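PDB 3FD3: chromosome replication initiation inhibitor protein from Agrobacterium tumefaciens, which probably regulates transcription as a DNA-binding LysR-family factor, this chain being its C-terminal substrate-binding domain without the helix-turn-helix part. Local coordinates for residues A[86-89]-A[95-98]; A[101-106]-A[138-143]; A[114-119]-A[145-150]. All coordinates share one frame; numbering follows the deposited sequence. Where two conformers were deposited one is given.

All three contacts lie in the part of the LysR substrate-binding domain that carries helices 81-87 to 152-161. Interactions 2 and 3 are closest, with centres about 10 Å apart, and their segments alternate along the chain. Two probable backbone hydrogen bonds join them, Leu103 N to Trp147 O at 2.8 Å and Ala140 O to Met145 N at 3.0 Å. Interaction 1 is more peripheral, about 13 Å from interaction 3 and about 16 Å from interaction 2, centre to centre. It reaches interaction 3 where Leu97 CD2 lies 3.7 Å from Trp147 CZ2. Interaction 3 holds Leu149, whose carbonyl binds a calcium ion. The Leu103 side chain of interaction 2 is about 7 Å from that ion.

Interaction 1: A[86-89]-A[95-98]; sequences RHFA and AALA
Phe88 packs against Ala96 and Leu97 in a small, partly buried apolar contact between the ends of two short helices. Helix 81-87 has just finished at Phe88, and helix 94-97 returns the chain after a short loop. The methyl of Ala96 comes in at the edge of the Phe88 ring, near its plane, with CB 3.5 Å from CD1. One branch of Leu97 takes the far end of the same ring: CD2 lies 3.7 Å from Phe88 CZ, and its approach is oblique. Phe88 has its CG beside the backbone N (chi1 -62°), which sends the ring from the helix end towards helix 94-97.

These two short helices and their connecting loop follow the long strand 66-79 and lead into strand 102-104 of the LysR substrate-binding domain. Ala100, in the connection to that strand, also touches Phe88 and His87.

A water joins the two backbones beside the apolar pair. It donates to His87 O at 2.7 Å. Its second proton goes to Ala96 O at 2.8 Å, so one water serves a carbonyl on each helix. His87 O also faces the Ala96 methyl, with CB 3.7 Å away. The imidazole turns back to its own helix, where ND1 is hydrogen-bonded to Phe83 O. On the other helix, Ala96 N is hydrogen-bonded to Thr93 OG1.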
ATOM      1  N   ARG A  86      -2.806  17.428  21.437  1.00 19.12           N
ATOM      2  CA  ARG A  86      -1.432  17.912  21.536  1.00 19.90           C
ATOM      3  C   ARG A  86      -1.196  19.108  20.616  1.00 20.37           C
ATOM      4  O   ARG A  86      -0.469  20.021  20.969  1.00 19.04           O
ATOM      5  CB  ARG A  86      -0.480  16.789  21.162  1.00 19.90           C
ATOM      6  CG  ARG A  86      -0.375  15.705  22.235  1.00 20.92           C
ATOM      7  CD  ARG A  86       0.438  14.571  21.731  1.00 25.45           C
ATOM      8  NE  ARG A  86       1.827  14.961  21.555  1.00 26.21           N
ATOM      9  CZ  ARG A  86       2.633  14.532  20.580  1.00 28.96           C
ATOM     10  NH1 ARG A  86       2.150  13.784  19.579  1.00 28.17           N
ATOM     11  NH2 ARG A  86       3.906  14.958  20.552  1.00 29.09           N
ATOM     12  N   HIS A  87      -1.833  19.105  19.450  1.00 21.11           N
ATOM     13  CA  HIS A  87      -1.496  20.050  18.375  1.00 22.23           C
ATOM     14  C   HIS A  87      -2.549  21.079  18.046  1.00 23.92           C
ATOM     15  O   HIS A  87      -2.223  22.134  17.466  1.00 25.04           O
ATOM     16  CB  HIS A  87      -1.168  19.279  17.105  1.00 22.62           C
ATOM     17  CG  HIS A  87       0.022  18.401  17.246  1.00 23.15           C
ATOM     18  ND1 HIS A  87      -0.079  17.030  17.328  1.00 23.59           N
ATOM     19  CD2 HIS A  87       1.342  18.692  17.329  1.00 22.59           C
ATOM     20  CE1 HIS A  87       1.134  16.516  17.446  1.00 21.84           C
ATOM     21  NE2 HIS A  87       2.009  17.501  17.441  1.00 24.15           N
ATOM     22  N   PHE A  88      -3.792  20.795  18.416  1.00 24.87           N
ATOM     23  CA  PHE A  88      -4.901  21.686  18.143  1.00 26.09           C
ATOM     24  C   PHE A  88      -5.702  21.922  19.429  1.00 28.08           C
ATOM     25  O   PHE A  88      -6.933  21.916  19.403  1.00 28.85           O
ATOM     26  CB  PHE A  88      -5.794  21.099  17.029  1.00 26.08           C
ATOM     27  CG  PHE A  88      -5.087  20.918  15.698  1.00 23.59           C
ATOM     28  CD1 PHE A  88      -4.492  22.009  15.056  1.00 23.27           C
ATOM     29  CD2 PHE A  88      -5.034  19.666  15.083  1.00 23.86           C
ATOM     30  CE1 PHE A  88      -3.836  21.859  13.834  1.00 22.86           C
ATOM     31  CE2 PHE A  88      -4.387  19.490  13.879  1.00 21.96           C
ATOM     32  CZ  PHE A  88      -3.778  20.590  13.231  1.00 22.52           C
ATOM     33  N   ALA A  89      -4.993  22.103  20.548  1.00 29.90           N
ATOM     34  CA  ALA A  89      -5.627  22.285  21.850  1.00 31.57           C
ATOM     35  C   ALA A  89      -6.551  23.502  21.838  1.00 33.43           C
ATOM     36  O   ALA A  89      -7.648  23.418  22.381  1.00 35.67           O
ATOM     37  CB  ALA A  89      -4.590  22.419  22.969  1.00 31.19           C
ATOM     38  N   ALA A  95      -2.037  29.270  12.771  1.00 23.39           N
ATOM     39  CA  ALA A  95      -0.850  29.180  13.607  1.00 23.35           C
ATOM     40  C   ALA A  95      -0.581  27.731  13.981  1.00 22.82           C
ATOM     41  O   ALA A  95       0.571  27.253  13.903  1.00 22.82           O
ATOM     42  CB  ALA A  95      -1.003  30.059  14.880  1.00 22.79           C
ATOM     43  N   ALA A  96      -1.639  27.026  14.376  1.00 22.77           N
ATOM     44  CA  ALA A  96      -1.506  25.612  14.763  1.00 22.91           C
ATOM     45  C   ALA A  96      -1.083  24.724  13.596  1.00 23.23           C
ATOM     46  O   ALA A  96      -0.253  23.826  13.744  1.00 22.52           O
ATOM     47  CB  ALA A  96      -2.804  25.106  15.382  1.00 23.08           C
ATOM     48  N   LEU A  97      -1.642  24.984  12.415  1.00 22.86           N
ATOM     49  CA  LEU A  97      -1.313  24.190  11.223  1.00 23.51           C
ATOM     50  C   LEU A  97       0.115  24.414  10.755  1.00 24.16           C
ATOM     51  O   LEU A  97       0.704  23.559  10.100  1.00 24.82           O
ATOM     52  CB  LEU A  97      -2.286  24.492  10.090  1.00 23.49           C
ATOM     53  CG  LEU A  97      -3.657  23.832  10.222  1.00 24.48           C
ATOM     54  CD1 LEU A  97      -4.655  24.574   9.305  1.00 25.52           C
ATOM     55  CD2 LEU A  97      -3.582  22.311   9.928  1.00 22.94           C
ATOM     56  N   ALA A  98       0.697  25.547  11.127  1.00 24.09           N
ATOM     57  CA  ALA A  98       2.087  25.811  10.782  1.00 24.50           C
ATOM     58  C   ALA A  98       3.042  24.992  11.628  1.00 24.81           C
ATOM     59  O   ALA A  98       4.231  24.936  11.315  1.00 25.12           O
ATOM     60  CB  ALA A  98       2.404  27.326  10.923  1.00 24.64           C
TER
HETATM   61  O   HOH W   1       0.175  22.735  16.312  1.00 23.81           O

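Interaction 2: A[101-106]-A[138-143]; sequences PGLTFN and VKASLA
Leu103 of strand 102-104 points its side chain at Ala140 and Ser141 of helix 134-142. The contact is buried and rests on one leucine. Both of its methyls meet the Ala140 methyl: Leu103 CD1 is 3.9 Å from Ala140 CB. Leu103 CD2 lies almost as close to the same CB, at 4.0 Å. The two branches therefore straddle Ala140. CD1 goes further and meets the next residue, 3.5 Å from Ser141 OG. Leu103 CG sits beside the backbone N (chi1 -55°), and this carries the isobutyl group out from the strand to the helix. The leucine spans the gap to a small residue, with Leu103 CA and Ala140 CA 8.1 Å apart.

Strand 102-104 runs parallel to strand 128-130, with helix 111-120 between them in the chain, a beta-alpha-beta crossover. Helix 134-142 follows strand 128-130 and covers the Leu103 side of this pair. Phe137 of the same helix and His129 also touch Leu103.

The packing is tight only there. Val138 points away from the strand. The outer side of the helix, with Lys139, Leu142 and Ala143, is partly open to solvent. In places it meets the second subunit, through Lys139 on Gly14 of that subunit and Ala143 on its Ser22.

Ser141 OG is the one polar side-chain atom at the buried contact. It is hydrogen-bonded to Phe137 O, one turn earlier, and to Asn150 ND2. The hydroxyl thus has polar partners of its own, and its meeting with Leu103 is plain van der Waals contact.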
ATOM      1  N   PRO A 101       2.397  18.228  12.802  1.00 22.61           N
ATOM      2  CA  PRO A 101       2.893  17.366  11.719  1.00 21.52           C
ATOM      3  C   PRO A 101       1.780  16.856  10.812  1.00 21.49           C
ATOM      4  O   PRO A 101       0.886  16.140  11.258  1.00 21.44           O
ATOM      5  CB  PRO A 101       3.536  16.184  12.467  1.00 22.04           C
ATOM      6  CG  PRO A 101       3.873  16.724  13.778  1.00 23.30           C
ATOM      7  CD  PRO A 101       2.789  17.712  14.123  1.00 22.78           C
ATOM      8  N   GLY A 102       1.864  17.206   9.535  1.00 20.33           N
ATOM      9  CA  GLY A 102       0.976  16.648   8.540  1.00 20.40           C
ATOM     10  C   GLY A 102       1.496  15.329   8.010  1.00 20.94           C
ATOM     11  O   GLY A 102       2.641  14.896   8.306  1.00 20.66           O
ATOM     12  N   LEU A 103       0.664  14.723   7.171  1.00 21.51           N
ATOM     13  CA  LEU A 103       1.047  13.597   6.338  1.00 20.93           C
ATOM     14  C   LEU A 103       0.858  14.008   4.874  1.00 21.38           C
ATOM     15  O   LEU A 103      -0.202  14.539   4.506  1.00 22.90           O
ATOM     16  CB  LEU A 103       0.179  12.378   6.629  1.00 21.60           C
ATOM     17  CG  LEU A 103       0.132  11.918   8.074  1.00 22.10           C
ATOM     18  CD1 LEU A 103      -0.995  10.889   8.305  1.00 22.72           C
ATOM     19  CD2 LEU A 103       1.515  11.346   8.498  1.00 20.67           C
ATOM     20  N   THR A 104       1.874  13.763   4.056  1.00 20.74           N
ATOM     21  CA  THR A 104       1.831  14.077   2.615  1.00 20.77           C
ATOM     22  C   THR A 104       2.317  12.847   1.847  1.00 19.97           C
ATOM     23  O   THR A 104       3.311  12.232   2.208  1.00 19.45           O
ATOM     24  CB  THR A 104       2.659  15.338   2.283  1.00 20.42           C
ATOM     25  OG1 THR A 104       2.288  16.421   3.166  1.00 22.53           O
ATOM     26  CG2 THR A 104       2.429  15.781   0.804  1.00 20.66           C
ATOM     27  N   PHE A 105       1.607  12.468   0.795  1.00 20.70           N
ATOM     28  CA  PHE A 105       1.861  11.193   0.124  1.00 20.59           C
ATOM     29  C   PHE A 105       3.187  11.300  -0.652  1.00 20.37           C
ATOM     30  O   PHE A 105       4.065  10.459  -0.512  1.00 20.15           O
ATOM     31  CB  PHE A 105       0.661  10.860  -0.780  1.00 21.64           C
ATOM     32  CG  PHE A 105       0.642   9.468  -1.315  1.00 21.29           C
ATOM     33  CD1 PHE A 105       1.491   9.093  -2.341  1.00 23.49           C
ATOM     34  CD2 PHE A 105      -0.261   8.534  -0.829  1.00 24.16           C
ATOM     35  CE1 PHE A 105       1.467   7.802  -2.861  1.00 23.88           C
ATOM     36  CE2 PHE A 105      -0.288   7.241  -1.353  1.00 23.30           C
ATOM     37  CZ  PHE A 105       0.549   6.880  -2.340  1.00 24.29           C
ATOM     38  N   ASN A 106       3.328  12.351  -1.445  1.00 19.89           N
ATOM     39  CA  ASN A 106       4.538  12.626  -2.184  1.00 20.69           C
ATOM     40  C   ASN A 106       4.493  14.084  -2.642  1.00 21.04           C
ATOM     41  O   ASN A 106       3.610  14.820  -2.231  1.00 19.78           O
ATOM     42  CB  ASN A 106       4.749  11.645  -3.351  1.00 20.24           C
ATOM     43  CG  ASN A 106       3.647  11.714  -4.384  1.00 20.21           C
ATOM     44  OD1 ASN A 106       2.985  12.753  -4.547  1.00 19.32           O
ATOM     45  ND2 ASN A 106       3.477  10.621  -5.139  1.00 21.80           N
ATOM     46  N   VAL A 138      -3.471   5.799   6.844  1.00 20.77           N
ATOM     47  CA  VAL A 138      -4.470   5.490   7.847  1.00 20.99           C
ATOM     48  C   VAL A 138      -3.781   5.054   9.136  1.00 21.15           C
ATOM     49  O   VAL A 138      -4.105   5.518  10.220  1.00 20.69           O
ATOM     50  CB  VAL A 138      -5.443   4.431   7.401  1.00 21.76           C
ATOM     51  CG1 VAL A 138      -6.410   4.048   8.569  1.00 19.53           C
ATOM     52  CG2 VAL A 138      -6.226   4.952   6.172  1.00 23.00           C
ATOM     53  N   LYS A 139      -2.803   4.167   9.018  1.00 20.88           N
ATOM     54  CA  LYS A 139      -2.089   3.711  10.216  1.00 21.69           C
ATOM     55  C   LYS A 139      -1.405   4.854  10.958  1.00 21.27           C
ATOM     56  O   LYS A 139      -1.447   4.918  12.192  1.00 21.42           O
ATOM     57  CB  LYS A 139      -1.038   2.669   9.859  1.00 22.31           C
ATOM     58  CG  LYS A 139      -1.553   1.341   9.470  1.00 27.17           C
ATOM     59  CD  LYS A 139      -0.405   0.291   9.496  1.00 31.89           C
ATOM     60  CE  LYS A 139      -0.856  -1.045   8.938  1.00 34.68           C
ATOM     61  NZ  LYS A 139      -1.579  -0.877   7.626  1.00 38.13           N
ATOM     62  N   ALA A 140      -0.784   5.762  10.212  1.00 20.15           N
ATOM     63  CA  ALA A 140      -0.085   6.903  10.810  1.00 21.31           C
ATOM     64  C   ALA A 140      -1.072   7.834  11.497  1.00 21.43           C
ATOM     65  O   ALA A 140      -0.785   8.398  12.548  1.00 22.10           O
ATOM     66  CB  ALA A 140       0.664   7.653   9.735  1.00 20.86           C
ATOM     67  N   SER A 141      -2.243   8.004  10.892  1.00 21.53           N
ATOM     68  CA  SER A 141      -3.305   8.831  11.478  1.00 21.44           C
ATOM     69  C   SER A 141      -3.793   8.231  12.783  1.00 20.61           C
ATOM     70  O   SER A 141      -3.879   8.935  13.807  1.00 20.80           O
ATOM     71  CB  SER A 141      -4.482   8.975  10.518  1.00 22.08           C
ATOM     72  OG  SER A 141      -4.068   9.525   9.279  1.00 27.32           O
ATOM     73  N   LEU A 142      -4.043   6.915  12.774  1.00 20.36           N
ATOM     74  CA  LEU A 142      -4.494   6.204  13.967  1.00 20.02           C
ATOM     75  C   LEU A 142      -3.438   6.226  15.091  1.00 20.65           C
ATOM     76  O   LEU A 142      -3.787   6.282  16.259  1.00 20.29           O
ATOM     77  CB  LEU A 142      -4.813   4.751  13.621  1.00 20.50           C
ATOM     78  CG  LEU A 142      -6.098   4.496  12.858  1.00 20.45           C
ATOM     79  CD1 LEU A 142      -6.055   3.076  12.262  1.00 23.69           C
ATOM     80  CD2 LEU A 142      -7.331   4.686  13.828  1.00 21.38           C
ATOM     81  N   ALA A 143      -2.165   6.160  14.703  1.00 20.93           N
ATOM     82  CA  ALA A 143      -1.052   6.093  15.637  1.00 21.57           C
ATOM     83  C   ALA A 143      -0.704   7.449  16.224  1.00 22.18           C
ATOM     84  O   ALA A 143       0.228   7.546  17.039  1.00 22.89           O
ATOM     85  CB  ALA A 143       0.166   5.494  14.959  1.00 22.05           C
TER

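Interaction 3: A[114-119]-A[145-150]; sequences SWIRTA and MGWGLN. With CA (calcium ion), chain B.
Strand 148-151 is the outermost strand of the mixed sheet within this chain, and helix 111-120 lies against one of its faces. Trp115 and Ile116 of the helix meet Trp147 and Leu149 there. The two indoles touch through their six-membered rings, with Trp115 CE3 3.8 Å from Trp147 CZ3. Their planes are inclined at 54°, so the pair is neither a parallel stack nor a T-shaped one. The ring centroids are 5.4 Å apart. Trp115 CG stands opposite the backbone N across the CA-CB bond (chi1 179°), and Trp147 CG lies between the backbone N and the carbonyl carbon (chi1 73°). These two choices bring the benzo parts together.

In the LysR substrate-binding domain this strand pairs antiparallel with strand 66-79. Trp147, just ahead of it, is bonded to the 101-103 backbone. Along the extended segment, Trp147 and Leu149 point to helix 111-120, whereas Asn150 packs on Phe137 and Val138 of helix 134-142. The strand is thus packed between two helices.

Leu149 crosses Trp115 obliquely at the base of its side chain, with Leu149 CD2 3.8 Å from Trp115 CB. Ile116 reaches Trp147 from another direction, at the ring edge and near its plane, where Ile116 CD1 is 3.9 Å from Trp147 CH2. Trp115 NE1 is hydrogen-bonded to Thr171 OG1, which anchors the polar edge of that indole on strand 165-181. Gln112 OE1, on the same helix, accepts from Leu149 N.

The carbonyl of Leu149 is used by the metal: Leu149 O is 2.4 Å from the calcium ion. Water 2 lies 2.4 Å and water 3 lies 2.3 Å from the calcium ion, and one further atom outside the two segments also binds it.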
ATOM      1  N   SER A 114      -4.991  21.720  -0.351  1.00 23.66           N
ATOM      2  CA  SER A 114      -6.316  22.058  -0.836  1.00 24.96           C
ATOM      3  C   SER A 114      -7.330  22.121   0.316  1.00 24.50           C
ATOM      4  O   SER A 114      -8.112  23.061   0.408  1.00 25.09           O
ATOM      5  CB  SER A 114      -6.773  21.029  -1.869  1.00 24.90           C
ATOM      6  OG  SER A 114      -8.023  21.440  -2.364  1.00 28.46           O
ATOM      7  N   TRP A 115      -7.293  21.126   1.192  1.00 24.28           N
ATOM      8  CA  TRP A 115      -8.172  21.090   2.359  1.00 23.62           C
ATOM      9  C   TRP A 115      -7.973  22.326   3.233  1.00 23.88           C
ATOM     10  O   TRP A 115      -8.938  22.976   3.617  1.00 24.16           O
ATOM     11  CB  TRP A 115      -7.970  19.802   3.182  1.00 23.75           C
ATOM     12  CG  TRP A 115      -8.852  19.787   4.377  1.00 23.60           C
ATOM     13  CD1 TRP A 115     -10.165  19.399   4.420  1.00 23.67           C
ATOM     14  CD2 TRP A 115      -8.525  20.239   5.679  1.00 21.61           C
ATOM     15  NE1 TRP A 115     -10.672  19.572   5.681  1.00 22.46           N
ATOM     16  CE2 TRP A 115      -9.682  20.089   6.476  1.00 22.29           C
ATOM     17  CE3 TRP A 115      -7.365  20.778   6.262  1.00 23.45           C
ATOM     18  CZ2 TRP A 115      -9.711  20.443   7.822  1.00 23.56           C
ATOM     19  CZ3 TRP A 115      -7.399  21.125   7.594  1.00 22.98           C
ATOM     20  CH2 TRP A 115      -8.572  20.977   8.355  1.00 23.84           C
ATOM     21  N   ILE A 116      -6.721  22.676   3.514  1.00 23.64           N
ATOM     22  CA  ILE A 116      -6.445  23.886   4.308  1.00 24.41           C
ATOM     23  C   ILE A 116      -7.036  25.146   3.661  1.00 25.38           C
ATOM     24  O   ILE A 116      -7.700  25.946   4.327  1.00 24.91           O
ATOM     25  CB  ILE A 116      -4.943  24.105   4.511  1.00 24.03           C
ATOM     26  CG1 ILE A 116      -4.362  22.982   5.394  1.00 23.20           C
ATOM     27  CG2 ILE A 116      -4.701  25.473   5.161  1.00 23.09           C
ATOM     28  CD1 ILE A 116      -2.831  22.891   5.374  1.00 22.53           C
ATOM     29  N   ARG A 117      -6.761  25.302   2.369  0.50 25.95           N
ATOM     30  CA  ARG A 117      -7.213  26.439   1.574  0.50 26.80           C
ATOM     31  C   ARG A 117      -8.725  26.597   1.720  0.50 27.45           C
ATOM     32  O   ARG A 117      -9.229  27.693   2.003  0.50 27.56           O
ATOM     33  CB  ARG A 117      -6.806  26.178   0.117  0.50 26.96           C
ATOM     34  CG  ARG A 117      -7.040  27.280  -0.865  0.50 27.94           C
ATOM     35  CD  ARG A 117      -6.074  27.171  -2.058  0.50 29.13           C
ATOM     36  NE  ARG A 117      -6.030  25.856  -2.698  0.50 30.01           N
ATOM     37  CZ  ARG A 117      -4.934  25.109  -2.817  0.50 30.38           C
ATOM     38  NH1 ARG A 117      -3.773  25.523  -2.329  0.50 30.59           N
ATOM     39  NH2 ARG A 117      -4.995  23.939  -3.426  0.50 31.70           N
ATOM     40  N   THR A 118      -9.431  25.482   1.567  1.00 27.81           N
ATOM     41  CA  THR A 118     -10.886  25.428   1.678  1.00 29.38           C
ATOM     42  C   THR A 118     -11.442  25.624   3.088  1.00 29.23           C
ATOM     43  O   THR A 118     -12.442  26.319   3.272  1.00 28.60           O
ATOM     44  CB  THR A 118     -11.422  24.094   1.161  1.00 29.67           C
ATOM     45  OG1 THR A 118     -11.172  24.024  -0.241  1.00 33.39           O
ATOM     46  CG2 THR A 118     -12.939  24.004   1.411  1.00 32.56           C
ATOM     47  N   ALA A 119     -10.817  24.987   4.062  1.00 28.73           N
ATOM     48  CA  ALA A 119     -11.293  24.982   5.438  1.00 29.28           C
ATOM     49  C   ALA A 119     -11.033  26.301   6.140  1.00 29.72           C
ATOM     50  O   ALA A 119     -11.886  26.776   6.882  1.00 29.57           O
ATOM     51  CB  ALA A 119     -10.642  23.814   6.232  1.00 29.71           C
HETATM   52  N   MSE A 145       0.528  10.079  14.635  1.00 20.53           N
HETATM   53  CA  MSE A 145       1.771  10.542  14.037  1.00 21.32           C
HETATM   54  C   MSE A 145       1.593  11.854  13.242  1.00 22.08           C
HETATM   55  O   MSE A 145       2.471  12.691  13.187  1.00 22.46           O
HETATM   56  CB  MSE A 145       2.271   9.408  13.144  1.00 23.15           C
HETATM   57  CG  MSE A 145       3.572   9.528  12.755  1.00 25.05           C
HETATM   58 SE   MSE A 145       4.170   7.896  11.827  0.80 23.35          SE
HETATM   59  CE  MSE A 145       5.318   8.882  10.851  1.00 29.74           C
ATOM     60  N   GLY A 146       0.421  12.020  12.638  1.00 21.84           N
ATOM     61  CA  GLY A 146       0.139  13.193  11.835  1.00 21.34           C
ATOM     62  C   GLY A 146      -1.324  13.227  11.494  1.00 21.89           C
ATOM     63  O   GLY A 146      -2.076  12.311  11.844  1.00 21.09           O
ATOM     64  N   TRP A 147      -1.721  14.333  10.878  1.00 21.15           N
ATOM     65  CA  TRP A 147      -3.049  14.475  10.273  1.00 20.68           C
ATOM     66  C   TRP A 147      -2.931  14.428   8.752  1.00 20.64           C
ATOM     67  O   TRP A 147      -1.923  14.798   8.193  1.00 21.22           O
ATOM     68  CB  TRP A 147      -3.724  15.763  10.713  1.00 20.11           C
ATOM     69  CG  TRP A 147      -3.112  17.017  10.078  1.00 21.96           C
ATOM     70  CD1 TRP A 147      -2.058  17.739  10.539  1.00 21.99           C
ATOM     71  CD2 TRP A 147      -3.524  17.637   8.861  1.00 20.19           C
ATOM     72  NE1 TRP A 147      -1.785  18.773   9.696  1.00 21.19           N
ATOM     73  CE2 TRP A 147      -2.669  18.735   8.648  1.00 22.30           C
ATOM     74  CE3 TRP A 147      -4.529  17.365   7.924  1.00 21.18           C
ATOM     75  CZ2 TRP A 147      -2.805  19.583   7.543  1.00 22.01           C
ATOM     76  CZ3 TRP A 147      -4.645  18.191   6.817  1.00 22.20           C
ATOM     77  CH2 TRP A 147      -3.788  19.280   6.637  1.00 21.70           C
ATOM     78  N   GLY A 148      -3.984  13.961   8.092  1.00 20.44           N
ATOM     79  CA  GLY A 148      -3.976  13.921   6.644  1.00 20.83           C
ATOM     80  C   GLY A 148      -5.324  13.568   6.076  1.00 20.44           C
ATOM     81  O   GLY A 148      -6.255  13.251   6.817  1.00 20.56           O
ATOM     82  N   LEU A 149      -5.413  13.654   4.747  1.00 20.44           N
ATOM     83  CA  LEU A 149      -6.654  13.337   4.043  1.00 20.85           C
ATOM     84  C   LEU A 149      -6.695  11.849   3.727  1.00 20.70           C
ATOM     85  O   LEU A 149      -5.777  11.303   3.096  1.00 23.75           O
ATOM     86  CB  LEU A 149      -6.775  14.170   2.776  1.00 20.45           C
ATOM     87  CG  LEU A 149      -7.308  15.607   2.925  1.00 20.88           C
ATOM     88  CD1 LEU A 149      -8.793  15.616   3.234  1.00 22.81           C
ATOM     89  CD2 LEU A 149      -6.554  16.378   4.038  1.00 19.99           C
ATOM     90  N   ASN A 150      -7.738  11.180   4.200  1.00 20.93           N
ATOM     91  CA  ASN A 150      -7.916   9.765   3.981  1.00 20.25           C
ATOM     92  C   ASN A 150      -9.263   9.497   3.318  1.00 20.04           C
ATOM     93  O   ASN A 150     -10.277  10.128   3.680  1.00 20.37           O
ATOM     94  CB  ASN A 150      -7.890   9.026   5.318  1.00 20.07           C
ATOM     95  CG  ASN A 150      -6.547   9.061   5.966  1.00 22.04           C
ATOM     96  OD1 ASN A 150      -5.606   8.477   5.451  1.00 20.93           O
ATOM     97  ND2 ASN A 150      -6.441   9.745   7.118  1.00 22.19           N
TER
HETATM   98 CA    CA B   1      -4.215  10.794   1.326  0.70 36.28          CA
HETATM   99  O   HOH W   2      -4.666   8.434   1.183  1.00 23.28           O
HETATM  100  O   HOH W   3      -3.370  12.891   0.968  1.00 26.70           O